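Local structure of purine nucleoside phosphorylase (Schistosoma mansoni, 6BHB) at residues L114-A119 / M275-I280; E191-F196 / G215-G220. The protein catalyses the reversible phosphorolysis of purine nucleosides, probably inosine and guanosine above all, to the free base and ribose 1-phosphate. All coordinates share one frame; numbering follows the deposited sequence.

Contact 1. Residues L114-A119 / M275-I280; sequences LITNLA and MWFKEI. With DS1 (2-aminopyrimidin-5-ol), chain J; DMS (dimethyl sulfoxide), chain H.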
ATOM      1  N   LEU A 114     -18.259   2.606 -20.136  1.00 31.94           N
ATOM      2  CA  LEU A 114     -19.291   2.552 -19.105  1.00 32.26           C
ATOM      3  C   LEU A 114     -19.009   1.383 -18.170  1.00 30.02           C
ATOM      4  O   LEU A 114     -18.765   0.263 -18.632  1.00 31.94           O
ATOM      5  CB  LEU A 114     -20.682   2.403 -19.730  1.00 32.09           C
ATOM      6  CG  LEU A 114     -21.039   3.378 -20.856  1.00 34.27           C
ATOM      7  CD1 LEU A 114     -22.423   3.071 -21.411  1.00 33.98           C
ATOM      8  CD2 LEU A 114     -20.965   4.819 -20.374  1.00 33.04           C
ATOM      9  N   ILE A 115     -19.059   1.637 -16.861  1.00 29.89           N
ATOM     10  CA  ILE A 115     -18.633   0.672 -15.853  1.00 30.21           C
ATOM     11  C   ILE A 115     -19.665   0.614 -14.732  1.00 34.32           C
ATOM     12  O   ILE A 115     -20.189   1.647 -14.300  1.00 35.49           O
ATOM     13  CB  ILE A 115     -17.245   1.032 -15.279  1.00 30.71           C
ATOM     14  CG1 ILE A 115     -16.231   1.231 -16.410  1.00 30.91           C
ATOM     15  CG2 ILE A 115     -16.769  -0.054 -14.324  1.00 32.71           C
ATOM     16  CD1 ILE A 115     -14.880   1.739 -15.951  1.00 34.43           C
ATOM     17  N   THR A 116     -19.940  -0.601 -14.251  1.00 33.37           N
ATOM     18  CA  THR A 116     -20.779  -0.819 -13.080  1.00 30.75           C
ATOM     19  C   THR A 116     -20.049  -1.732 -12.102  1.00 31.26           C
ATOM     20  O   THR A 116     -19.219  -2.555 -12.500  1.00 31.45           O
ATOM     21  CB  THR A 116     -22.139  -1.447 -13.450  1.00 30.46           C
ATOM     22  OG1 THR A 116     -21.939  -2.759 -13.990  1.00 34.04           O
ATOM     23  CG2 THR A 116     -22.870  -0.593 -14.469  1.00 29.85           C
ATOM     24  N   ASN A 117     -20.360  -1.577 -10.816  1.00 30.88           N
ATOM     25  CA  ASN A 117     -19.764  -2.412  -9.783  1.00 30.91           C
ATOM     26  C   ASN A 117     -20.708  -2.483  -8.589  1.00 30.66           C
ATOM     27  O   ASN A 117     -21.697  -1.752  -8.505  1.00 26.04           O
ATOM     28  CB  ASN A 117     -18.385  -1.882  -9.358  1.00 33.87           C
ATOM     29  CG  ASN A 117     -18.453  -0.516  -8.688  1.00 32.50           C
ATOM     30  OD1 ASN A 117     -19.264  -0.283  -7.790  1.00 34.09           O
ATOM     31  ND2 ASN A 117     -17.593   0.397  -9.125  1.00 38.46           N
ATOM     32  N   LEU A 118     -20.389  -3.390  -7.669  1.00 29.17           N
ATOM     33  CA  LEU A 118     -21.055  -3.493  -6.378  1.00 28.40           C
ATOM     34  C   LEU A 118     -20.117  -2.978  -5.295  1.00 32.26           C
ATOM     35  O   LEU A 118     -18.913  -3.246  -5.331  1.00 32.29           O
ATOM     36  CB  LEU A 118     -21.458  -4.937  -6.077  1.00 32.44           C
ATOM     37  CG  LEU A 118     -22.639  -5.474  -6.886  1.00 34.94           C
ATOM     38  CD1 LEU A 118     -22.316  -6.837  -7.467  1.00 42.08           C
ATOM     39  CD2 LEU A 118     -23.882  -5.547  -6.018  1.00 37.30           C
ATOM     40  N   ALA A 119     -20.668  -2.245  -4.330  1.00 29.33           N
ATOM     41  CA  ALA A 119     -19.843  -1.577  -3.334  1.00 25.82           C
ATOM     42  C   ALA A 119     -20.603  -1.473  -2.021  1.00 29.96           C
ATOM     43  O   ALA A 119     -21.822  -1.656  -1.963  1.00 32.24           O
ATOM     44  CB  ALA A 119     -19.416  -0.185  -3.812  1.00 25.83           C
ATOM     45  N   MET A 275     -32.075  -1.853 -18.145  1.00 40.52           N
ATOM     46  CA  MET A 275     -32.887  -0.835 -18.805  1.00 43.92           C
ATOM     47  C   MET A 275     -32.196   0.523 -18.771  1.00 42.87           C
ATOM     48  O   MET A 275     -32.223   1.271 -19.757  1.00 42.26           O
ATOM     49  CB  MET A 275     -34.257  -0.765 -18.127  1.00 46.10           C
ATOM     50  CG  MET A 275     -35.308   0.083 -18.839  1.00 55.15           C
ATOM     51  SD  MET A 275     -35.047   1.870 -18.764  1.00 58.81           S
ATOM     52  CE  MET A 275     -34.978   2.163 -17.000  1.00 43.09           C
ATOM     53  N   TRP A 276     -31.564   0.853 -17.646  1.00 40.33           N
ATOM     54  CA  TRP A 276     -30.957   2.170 -17.475  1.00 36.90           C
ATOM     55  C   TRP A 276     -29.799   2.382 -18.444  1.00 37.53           C
ATOM     56  O   TRP A 276     -29.707   3.427 -19.100  1.00 35.37           O
ATOM     57  CB  TRP A 276     -30.487   2.322 -16.029  1.00 37.44           C
ATOM     58  CG  TRP A 276     -30.099   3.711 -15.621  1.00 39.37           C
ATOM     59  CD1 TRP A 276     -30.352   4.873 -16.292  1.00 39.51           C
ATOM     60  CD2 TRP A 276     -29.383   4.079 -14.437  1.00 37.56           C
ATOM     61  NE1 TRP A 276     -29.839   5.942 -15.595  1.00 37.34           N
ATOM     62  CE2 TRP A 276     -29.238   5.479 -14.453  1.00 35.72           C
ATOM     63  CE3 TRP A 276     -28.851   3.357 -13.363  1.00 35.84           C
ATOM     64  CZ2 TRP A 276     -28.582   6.172 -13.437  1.00 34.77           C
ATOM     65  CZ3 TRP A 276     -28.201   4.045 -12.358  1.00 34.01           C
ATOM     66  CH2 TRP A 276     -28.072   5.438 -12.402  1.00 34.63           C
ATOM     67  N   PHE A 277     -28.902   1.400 -18.550  1.00 37.32           N
ATOM     68  CA  PHE A 277     -27.707   1.574 -19.370  1.00 38.54           C
ATOM     69  C   PHE A 277     -27.990   1.389 -20.854  1.00 39.94           C
ATOM     70  O   PHE A 277     -27.271   1.951 -21.688  1.00 42.42           O
ATOM     71  CB  PHE A 277     -26.614   0.610 -18.910  1.00 39.96           C
ATOM     72  CG  PHE A 277     -25.701   1.196 -17.876  1.00 36.53           C
ATOM     73  CD1 PHE A 277     -24.337   1.272 -18.099  1.00 40.26           C
ATOM     74  CD2 PHE A 277     -26.210   1.697 -16.691  1.00 39.23           C
ATOM     75  CE1 PHE A 277     -23.497   1.822 -17.148  1.00 38.64           C
ATOM     76  CE2 PHE A 277     -25.375   2.250 -15.739  1.00 37.44           C
ATOM     77  CZ  PHE A 277     -24.019   2.312 -15.968  1.00 37.28           C
ATOM     78  N   LYS A 278     -29.018   0.614 -21.207  1.00 39.19           N
ATOM     79  CA  LYS A 278     -29.410   0.515 -22.609  1.00 39.29           C
ATOM     80  C   LYS A 278     -29.792   1.884 -23.159  1.00 41.50           C
ATOM     81  O   LYS A 278     -29.393   2.250 -24.271  1.00 41.00           O
ATOM     82  CB  LYS A 278     -30.568  -0.474 -22.759  1.00 41.17           C
ATOM     83  CG  LYS A 278     -31.029  -0.712 -24.192  1.00 47.51           C
ATOM     84  CD  LYS A 278     -32.151  -1.741 -24.237  1.00 52.04           C
ATOM     85  CE  LYS A 278     -32.815  -1.811 -25.605  1.00 61.08           C
ATOM     86  NZ  LYS A 278     -31.934  -2.415 -26.643  1.00 66.71           N
ATOM     87  N   GLU A 279     -30.554   2.661 -22.385  1.00 42.45           N
ATOM     88  CA  GLU A 279     -30.940   4.000 -22.817  1.00 41.39           C
ATOM     89  C   GLU A 279     -29.739   4.940 -22.844  1.00 38.84           C
ATOM     90  O   GLU A 279     -29.624   5.781 -23.745  1.00 37.70           O
ATOM     91  CB  GLU A 279     -32.032   4.547 -21.897  1.00 40.78           C
ATOM     92  CG  GLU A 279     -32.541   5.942 -22.254  1.00 46.67           C
ATOM     93  CD  GLU A 279     -33.331   5.974 -23.548  1.00 55.22           C
ATOM     94  OE1 GLU A 279     -33.433   4.923 -24.216  1.00 55.32           O
ATOM     95  OE2 GLU A 279     -33.853   7.053 -23.899  1.00 61.88           O
ATOM     96  N   ILE A 280     -28.841   4.828 -21.861  1.00 36.75           N
ATOM     97  CA  ILE A 280     -27.636   5.657 -21.855  1.00 38.35           C
ATOM     98  C   ILE A 280     -26.862   5.467 -23.154  1.00 38.50           C
ATOM     99  O   ILE A 280     -26.480   6.437 -23.819  1.00 37.66           O
ATOM    100  CB  ILE A 280     -26.766   5.336 -20.626  1.00 39.26           C
ATOM    101  CG1 ILE A 280     -27.448   5.838 -19.350  1.00 37.85           C
ATOM    102  CG2 ILE A 280     -25.378   5.965 -20.761  1.00 39.78           C
ATOM    103  CD1 ILE A 280     -26.763   5.407 -18.063  1.00 37.20           C
TER
HETATM  104  C3  DS1 J 309     -18.047  -4.900  -2.066  0.98 33.87           C
HETATM  105  C2  DS1 J 309     -17.227  -4.402  -1.110  0.98 30.08           C
HETATM  106  C1  DS1 J 309     -17.733  -4.073   0.108  0.98 32.17           C
HETATM  107  O   DS1 J 309     -15.863  -4.220  -1.398  0.98 39.37           O
HETATM  108  N1  DS1 J 309     -19.021  -4.250   0.359  0.98 39.15           N
HETATM  109  N2  DS1 J 309     -19.332  -5.075  -1.811  0.98 37.59           N
HETATM  110  C   DS1 J 309     -19.838  -4.753  -0.599  0.98 42.38           C
HETATM  111  N   DS1 J 309     -21.253  -4.949  -0.325  0.98 57.71           N
HETATM  112  S   DMS H 307     -17.708  -5.472  -8.983  1.00 55.13           S
HETATM  113  O   DMS H 307     -19.008  -5.972  -8.443  1.00 46.43           O
HETATM  114  C1  DMS H 307     -16.417  -5.600  -7.716  1.00 53.52           C
HETATM  115  C2  DMS H 307     -17.052  -6.669 -10.176  1.00 54.53           C

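Contact 2. Residues E191-F196 / G215-G220; sequences EGVYAF and GCDVVG. With DS1 (2-aminopyrimidin-5-ol), chain J.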
ATOM      1  N   GLU A 191     -24.628  10.765  -5.787  1.00 36.02           N
ATOM      2  CA  GLU A 191     -23.263  10.920  -6.269  1.00 35.22           C
ATOM      3  C   GLU A 191     -22.323  10.842  -5.074  1.00 35.60           C
ATOM      4  O   GLU A 191     -22.709  11.170  -3.949  1.00 36.54           O
ATOM      5  CB  GLU A 191     -23.065  12.252  -7.015  1.00 37.20           C
ATOM      6  CG  GLU A 191     -23.333  13.493  -6.175  1.00 41.87           C
ATOM      7  CD  GLU A 191     -23.062  14.778  -6.936  1.00 47.02           C
ATOM      8  OE1 GLU A 191     -23.130  14.757  -8.183  1.00 52.13           O
ATOM      9  OE2 GLU A 191     -22.778  15.807  -6.288  1.00 46.62           O
ATOM     10  N   GLY A 192     -21.091  10.400  -5.310  1.00 32.59           N
ATOM     11  CA  GLY A 192     -20.181  10.243  -4.190  1.00 37.38           C
ATOM     12  C   GLY A 192     -18.782   9.857  -4.617  1.00 35.46           C
ATOM     13  O   GLY A 192     -18.491   9.662  -5.802  1.00 29.43           O
ATOM     14  N   VAL A 193     -17.916   9.738  -3.610  1.00 31.98           N
ATOM     15  CA  VAL A 193     -16.499   9.440  -3.790  1.00 27.74           C
ATOM     16  C   VAL A 193     -16.272   7.962  -3.504  1.00 29.79           C
ATOM     17  O   VAL A 193     -16.754   7.435  -2.493  1.00 29.76           O
ATOM     18  CB  VAL A 193     -15.632  10.320  -2.871  1.00 30.94           C
ATOM     19  CG1 VAL A 193     -14.165   9.922  -2.959  1.00 30.15           C
ATOM     20  CG2 VAL A 193     -15.810  11.792  -3.219  1.00 36.05           C
ATOM     21  N   TYR A 194     -15.517   7.301  -4.377  1.00 25.87           N
ATOM     22  CA  TYR A 194     -15.294   5.861  -4.312  1.00 25.87           C
ATOM     23  C   TYR A 194     -13.905   5.582  -3.745  1.00 26.49           C
ATOM     24  O   TYR A 194     -12.903   6.066  -4.281  1.00 26.10           O
ATOM     25  CB  TYR A 194     -15.448   5.256  -5.708  1.00 27.18           C
ATOM     26  CG  TYR A 194     -15.239   3.759  -5.825  1.00 25.11           C
ATOM     27  CD1 TYR A 194     -16.320   2.884  -5.846  1.00 24.38           C
ATOM     28  CD2 TYR A 194     -13.964   3.223  -5.956  1.00 26.29           C
ATOM     29  CE1 TYR A 194     -16.134   1.516  -5.973  1.00 27.42           C
ATOM     30  CE2 TYR A 194     -13.767   1.858  -6.084  1.00 26.10           C
ATOM     31  CZ  TYR A 194     -14.853   1.009  -6.094  1.00 26.25           C
ATOM     32  OH  TYR A 194     -14.651  -0.348  -6.223  1.00 24.45           O
ATOM     33  N   ALA A 195     -13.849   4.806  -2.666  1.00 26.25           N
ATOM     34  CA  ALA A 195     -12.588   4.369  -2.082  1.00 27.54           C
ATOM     35  C   ALA A 195     -12.238   2.982  -2.610  1.00 30.08           C
ATOM     36  O   ALA A 195     -13.090   2.087  -2.628  1.00 28.24           O
ATOM     37  CB  ALA A 195     -12.666   4.347  -0.555  1.00 30.40           C
ATOM     38  N   PHE A 196     -10.986   2.811  -3.033  1.00 27.68           N
ATOM     39  CA  PHE A 196     -10.505   1.557  -3.608  1.00 25.61           C
ATOM     40  C   PHE A 196      -9.814   0.746  -2.515  1.00 29.71           C
ATOM     41  O   PHE A 196      -8.720   1.103  -2.064  1.00 27.78           O
ATOM     42  CB  PHE A 196      -9.561   1.844  -4.777  1.00 26.07           C
ATOM     43  CG  PHE A 196      -9.021   0.612  -5.465  1.00 27.16           C
ATOM     44  CD1 PHE A 196      -9.631  -0.625  -5.323  1.00 29.70           C
ATOM     45  CD2 PHE A 196      -7.889   0.703  -6.263  1.00 28.86           C
ATOM     46  CE1 PHE A 196      -9.121  -1.746  -5.962  1.00 29.19           C
ATOM     47  CE2 PHE A 196      -7.377  -0.411  -6.903  1.00 30.49           C
ATOM     48  CZ  PHE A 196      -7.994  -1.637  -6.751  1.00 31.48           C
ATOM     49  N   GLY A 215     -14.039  11.107   4.452  1.00 43.63           N
ATOM     50  CA  GLY A 215     -14.889  11.656   3.417  1.00 47.36           C
ATOM     51  C   GLY A 215     -15.227  10.712   2.286  1.00 46.03           C
ATOM     52  O   GLY A 215     -15.601  11.180   1.203  1.00 41.46           O
ATOM     53  N   CYS A 216     -15.109   9.404   2.493  1.00 38.64           N
ATOM     54  CA  CYS A 216     -15.483   8.426   1.481  1.00 36.28           C
ATOM     55  C   CYS A 216     -16.974   8.133   1.568  1.00 34.70           C
ATOM     56  O   CYS A 216     -17.535   8.029   2.663  1.00 40.98           O
ATOM     57  CB  CYS A 216     -14.687   7.132   1.658  1.00 33.84           C
ATOM     58  SG  CYS A 216     -12.898   7.347   1.580  1.00 40.88           S
ATOM     59  N   ASP A 217     -17.614   7.999   0.406  1.00 33.23           N
ATOM     60  CA  ASP A 217     -19.036   7.685   0.339  1.00 33.65           C
ATOM     61  C   ASP A 217     -19.316   6.208   0.094  1.00 30.23           C
ATOM     62  O   ASP A 217     -20.324   5.694   0.590  1.00 32.50           O
ATOM     63  CB  ASP A 217     -19.712   8.511  -0.762  1.00 31.30           C
ATOM     64  CG  ASP A 217     -19.644  10.002  -0.496  1.00 36.87           C
ATOM     65  OD1 ASP A 217     -20.284  10.464   0.474  1.00 39.35           O
ATOM     66  OD2 ASP A 217     -18.958  10.715  -1.259  1.00 35.00           O
ATOM     67  N   VAL A 218     -18.461   5.516  -0.663  1.00 29.63           N
ATOM     68  CA  VAL A 218     -18.622   4.091  -0.928  1.00 27.18           C
ATOM     69  C   VAL A 218     -17.236   3.464  -0.997  1.00 25.12           C
ATOM     70  O   VAL A 218     -16.227   4.156  -1.155  1.00 29.74           O
ATOM     71  CB  VAL A 218     -19.412   3.814  -2.234  1.00 30.90           C
ATOM     72  CG1 VAL A 218     -20.726   4.588  -2.248  1.00 35.89           C
ATOM     73  CG2 VAL A 218     -18.584   4.158  -3.465  1.00 32.56           C
ATOM     74  N   VAL A 219     -17.187   2.135  -0.885  1.00 23.42           N
ATOM     75  CA  VAL A 219     -15.933   1.389  -0.932  1.00 26.30           C
ATOM     76  C   VAL A 219     -16.140   0.110  -1.734  1.00 26.98           C
ATOM     77  O   VAL A 219     -17.153  -0.581  -1.577  1.00 23.64           O
ATOM     78  CB  VAL A 219     -15.409   1.068   0.487  1.00 28.47           C
ATOM     79  CG1 VAL A 219     -16.466   0.336   1.310  1.00 31.45           C
ATOM     80  CG2 VAL A 219     -14.120   0.263   0.416  1.00 27.48           C
ATOM     81  N   GLY A 220     -15.165  -0.211  -2.587  1.00 27.79           N
ATOM     82  CA  GLY A 220     -15.212  -1.411  -3.396  1.00 30.21           C
ATOM     83  C   GLY A 220     -13.817  -1.868  -3.774  1.00 29.85           C
ATOM     84  O   GLY A 220     -12.820  -1.235  -3.418  1.00 27.23           O
TER
HETATM   85  C3  DS1 J 309     -18.047  -4.900  -2.066  0.98 33.87           C
HETATM   86  C2  DS1 J 309     -17.227  -4.402  -1.110  0.98 30.08           C
HETATM   87  C1  DS1 J 309     -17.733  -4.073   0.108  0.98 32.17           C
HETATM   88  O   DS1 J 309     -15.863  -4.220  -1.398  0.98 39.37           O
HETATM   89  N1  DS1 J 309     -19.021  -4.250   0.359  0.98 39.15           N
HETATM   90  N2  DS1 J 309     -19.332  -5.075  -1.811  0.98 37.59           N
HETATM   91  C   DS1 J 309     -19.838  -4.753  -0.599  0.98 42.38           C
HETATM   92  N   DS1 J 309     -21.253  -4.949  -0.325  0.98 57.71           N

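Contact 1. Residues L114-A119 / M275-I280
The ring of Phe277 is the flat group that reaches strand 114-119, and the CE1-CZ end of the ring meets Leu114 and Thr116. Leu114 CB lies at the ring edge, near the ring plane, 3.9 Å from Phe277 CE1. Thr116 CG2 approaches obliquely from the opposite direction, 3.5 Å from Phe277 CZ. One face of the same ring carries Ile280 CD1 from the next helical turn, 4.0 Å above the plane and offset toward the rim. That methyl also lies over one face of the Trp276 ring, 3.9 Å above its plane near the rim, as does Phe277 CE2. CD1 of Leu114 adds a looser apolar touch to CG2 of Ile280 at 4.2 Å. With Thr116 chi1 at 65°, CG2 sits anti to the carbonyl carbon and meets the phenyl ring, while OG1 is hydrogen-bonded to Gly34 N. Farther along the strand, at a pocket, Leu118 N donates a 3.0 Å hydrogen bond to O of a dimethyl sulfoxide, probably from the crystallisation liquor, and Ala119 C comes within 3.7 Å of atom C of the bound 2-aminopyrimidin-5-ol. Buried and with no hydrogen bond between the two segments, the contact lays helix 259-283 against the central sheet, the segment axes antiparallel at 169° and 11.1 Å apart. Val240 of strand 236-246 touches both Phe277 and Trp276, and helix 170-182 packs on Ile280 through Ala176 and Ile179.

Contact 2. Residues E191-F196 / G215-G220
Tyr194 and Val218 are paired residues of two parallel strands, the ends of a beta-alpha-beta unit whose crossover contains helix 205-213. Tyr194 CG is anti to the backbone N (chi1 180°), which carries the ring along the sheet toward Gly220. Its CB lies 4.0 Å from Val218 CG2, and CD1 packs on that methyl more closely, at 3.5 Å, the two side chains crossing at about a right angle. Beyond, CE1 and CZ pass obliquely over the backbone of Gly220, and OH ends tightly against it, 3.0 Å from Gly220 C. The hydroxyl is hydrogen-bonded to Ser222 N, just past the strand. This end of strand 218-220 borders the ligand pocket: Gly220 CA lies 3.5 Å from O of the bound 2-aminopyrimidin-5-ol, and Val219 O is near its C2. Parallel pairing is evident in the backbone bonds: Ala195 N donates to Val218 O, and Gly220 N donates to Ala195 O at 3.1 Å. On the opposite side of the sheet from Tyr194, Ala195 CB touches Cys216 SG. Gly215, with positive phi, ends the preceding helix in a Schellman motif. At the entry to the pairing Val193 O accepts from both Asp217 N and Val218 N, while Asp217 OD1 is hydrogen-bonded to Asn123 ND2. The other carboxylate oxygen, Asp217 OD2, accepts a hydrogen bond from Val193 N through its anti lone pair, at 2.8 Å and an N-H...O angle of 158°.

Overall arrangement
Of the elements in these contacts, strand 112-121 is the earliest in the chain and supplies residues 114-119; strand 189-196, helix 205-213 and strand 218-220 follow, and contact 2 closes this short loop with 18 residues between its segments. Only afterwards does helix 259-283 return to strand 112-121, closing contact 1 across 155 intervening residues, so contact 2 is nested inside the longer loop. Their centres are about 17 Å apart. Strands 112-121 and 218-220 are antiparallel neighbours in one mixed sheet, and the contacts meet directly where Ala119 CB lies 3.2 Å from Val219 O. Both also touch the 2-aminopyrimidin-5-ol, joining the helix-covered sheet to the ligand pocket.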